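Gp26 (Listeria phage P40, PDB 4JZ5) probably hydrolyses glycosidic bonds in the peptidoglycan of the Listeria cell wall, as a phage endolysin whose catalytic domain belongs to glycosyl hydrolase family 25. Local coordinates at residues A[112-117]-A[145-150]. Residues are numbered along the deposited sequence; the frame is centred on the assembly and turned at random.
Sequences TFLFLD and VKVGLY
Leu114 to Asp117 pair in parallel with Val147 to Tyr150, two neighbouring strands of the beta barrel of this family 25 hydrolase, joined by helix 128-143 in a beta-alpha-beta crossover. Four backbone hydrogen bonds lace them: Leu114 N to Lys146 O, Gly148 N to Leu114 O, Leu116 N to Gly148 O and Tyr150 N to Leu116 O, the last 2.8 Å long. The branched apolar side chains of Leu114, Leu116, Val147 and Leu149 suit the face against helix 128-143, where Val139 touches both Leu114 and Val147. With CG anti to the backbone N (chi1 173° in Leu116, 179° in Leu149), the two leucines run side by side, CD2 of Leu116 lying 4.0 Å from CD1 of Leu149. Phe115 and Tyr150 bring aromatic rings to the other face, beside Asp117. Gly148 offers only backbone here, and the Phe115 ring lies against it, CD1 standing 3.6 Å from Gly148 CA. Trp170 meets Phe115 and Tyr150 edge-to-face.

The N-terminal end is looser. Here a water bridges the two backbones, donating to Thr112 O and accepting from Lys146 N, while Val145 CG1 reaches Leu114 CG. Lys146 suits this exposed margin: its aliphatic CB makes a CH-pi contact over one face of the Phe113 ring, 3.8 Å from the centroid, while the chain carries the ammonium group off from Phe113. At the buried C-terminal end, the Asp117 carboxylate lies beside the Tyr150 ring, their planes 62° apart. Tyr150 OH hydrogen-bonds to Gln193 OE1, whereas Asp117 OD1, close to Glu119, meets the ring edge 3.3 Å from Tyr150 CD1.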
loop_
_atom_site.group_PDB
_atom_site.type_symbol
_atom_site.label_atom_id
_atom_site.label_comp_id
_atom_site.label_asym_id
_atom_site.label_seq_id
_atom_site.Cartn_x
_atom_site.Cartn_y
_atom_site.Cartn_z
ATOM N N THR A 112 0.170 -6.153 -9.100
ATOM C CA THR A 112 1.114 -7.230 -8.824
ATOM C C THR A 112 1.376 -7.469 -7.347
ATOM O O THR A 112 2.150 -8.345 -6.999
ATOM C CB THR A 112 2.456 -6.984 -9.507
ATOM O OG1 THR A 112 2.984 -5.740 -9.071
ATOM C CG2 THR A 112 2.292 -6.969 -11.033
ATOM N N PHE A 113 0.744 -6.701 -6.466
ATOM C CA PHE A 113 0.974 -6.838 -5.033
ATOM C C PHE A 113 -0.201 -6.192 -4.328
ATOM O O PHE A 113 -0.759 -5.209 -4.829
ATOM C CB PHE A 113 2.296 -6.160 -4.621
ATOM C CG PHE A 113 3.121 -6.957 -3.648
ATOM C CD1 PHE A 113 2.811 -6.977 -2.292
ATOM C CD2 PHE A 113 4.206 -7.685 -4.089
ATOM C CE1 PHE A 113 3.583 -7.710 -1.403
ATOM C CE2 PHE A 113 4.979 -8.407 -3.205
ATOM C CZ PHE A 113 4.669 -8.426 -1.864
ATOM N N LEU A 114 -0.553 -6.712 -3.158
ATOM C CA LEU A 114 -1.646 -6.180 -2.367
ATOM C C LEU A 114 -1.163 -5.943 -0.945
ATOM O O LEU A 114 -0.202 -6.559 -0.502
ATOM C CB LEU A 114 -2.823 -7.164 -2.357
ATOM C CG LEU A 114 -3.343 -7.587 -3.734
ATOM C CD1 LEU A 114 -4.319 -8.732 -3.588
ATOM C CD2 LEU A 114 -4.008 -6.434 -4.473
ATOM N N PHE A 115 -1.831 -5.033 -0.231
ATOM C CA PHE A 115 -1.430 -4.687 1.129
ATOM C C PHE A 115 -2.613 -4.432 2.041
ATOM O O PHE A 115 -3.622 -3.853 1.642
ATOM C CB PHE A 115 -0.595 -3.405 1.130
ATOM C CG PHE A 115 0.747 -3.555 0.504
ATOM C CD1 PHE A 115 1.817 -3.992 1.260
ATOM C CD2 PHE A 115 0.958 -3.246 -0.815
ATOM C CE1 PHE A 115 3.074 -4.127 0.706
ATOM C CE2 PHE A 115 2.222 -3.391 -1.370
ATOM C CZ PHE A 115 3.263 -3.834 -0.604
ATOM N N LEU A 116 -2.443 -4.853 3.292
ATOM C CA LEU A 116 -3.283 -4.448 4.397
ATOM C C LEU A 116 -2.630 -3.244 5.085
ATOM O O LEU A 116 -1.512 -3.357 5.601
ATOM C CB LEU A 116 -3.404 -5.595 5.395
ATOM C CG LEU A 116 -4.110 -5.286 6.708
ATOM C CD1 LEU A 116 -5.501 -4.750 6.460
ATOM C CD2 LEU A 116 -4.181 -6.527 7.583
ATOM N N ASP A 117 -3.326 -2.109 5.099
ATOM C CA ASP A 117 -2.907 -0.904 5.825
ATOM C C ASP A 117 -3.672 -0.889 7.138
ATOM O O ASP A 117 -4.906 -0.694 7.156
ATOM C CB ASP A 117 -3.250 0.307 4.939
ATOM C CG ASP A 117 -3.034 1.653 5.597
ATOM O OD1 ASP A 117 -2.970 1.742 6.824
ATOM O OD2 ASP A 117 -2.961 2.654 4.856
ATOM N N VAL A 145 -2.127 -13.713 -5.068
ATOM C CA VAL A 145 -1.231 -12.569 -5.186
ATOM C C VAL A 145 -0.590 -12.357 -3.826
ATOM O O VAL A 145 -1.207 -12.627 -2.788
ATOM C CB VAL A 145 -2.025 -11.325 -5.632
ATOM C CG1 VAL A 145 -1.140 -10.075 -5.701
ATOM C CG2 VAL A 145 -2.669 -11.583 -6.984
ATOM N N LYS A 146 0.651 -11.881 -3.801
ATOM C CA LYS A 146 1.302 -11.595 -2.529
ATOM C C LYS A 146 0.621 -10.443 -1.796
ATOM O O LYS A 146 0.116 -9.498 -2.412
ATOM C CB LYS A 146 2.777 -11.278 -2.734
ATOM C CG LYS A 146 3.576 -12.471 -3.233
ATOM C CD LYS A 146 5.058 -12.175 -3.264
ATOM C CE LYS A 146 5.871 -13.358 -3.751
ATOM N NZ LYS A 146 5.792 -14.531 -2.836
ATOM N N VAL A 147 0.611 -10.540 -0.475
ATOM C CA VAL A 147 -0.034 -9.542 0.371
ATOM C C VAL A 147 0.917 -9.162 1.490
ATOM O O VAL A 147 1.351 -10.018 2.263
ATOM C CB VAL A 147 -1.337 -10.080 0.987
ATOM C CG1 VAL A 147 -1.992 -9.025 1.860
ATOM C CG2 VAL A 147 -2.290 -10.544 -0.093
ATOM N N GLY A 148 1.207 -7.868 1.589
ATOM C CA GLY A 148 2.022 -7.330 2.653
ATOM C C GLY A 148 1.217 -6.542 3.675
ATOM O O GLY A 148 -0.012 -6.493 3.619
ATOM N N LEU A 149 1.945 -5.933 4.613
ATOM C CA LEU A 149 1.367 -5.277 5.772
ATOM C C LEU A 149 2.044 -3.930 5.947
ATOM O O LEU A 149 3.264 -3.838 5.893
ATOM C CB LEU A 149 1.581 -6.135 7.012
ATOM C CG LEU A 149 1.047 -5.587 8.329
ATOM C CD1 LEU A 149 -0.456 -5.407 8.317
ATOM C CD2 LEU A 149 1.465 -6.517 9.462
ATOM N N TYR A 150 1.220 -2.899 6.168
ATOM C CA TYR A 150 1.682 -1.531 6.383
ATOM C C TYR A 150 1.193 -1.001 7.718
ATOM O O TYR A 150 0.020 -1.132 8.056
ATOM C CB TYR A 150 1.161 -0.607 5.272
ATOM C CG TYR A 150 1.278 0.874 5.568
ATOM C CD1 TYR A 150 0.294 1.541 6.304
ATOM C CD2 TYR A 150 2.363 1.607 5.103
ATOM C CE1 TYR A 150 0.389 2.881 6.572
ATOM C CE2 TYR A 150 2.471 2.956 5.374
ATOM C CZ TYR A 150 1.474 3.593 6.102
ATOM O OH TYR A 150 1.527 4.935 6.391
HETATM O O HOH W 1 2.133 -11.048 -6.246
#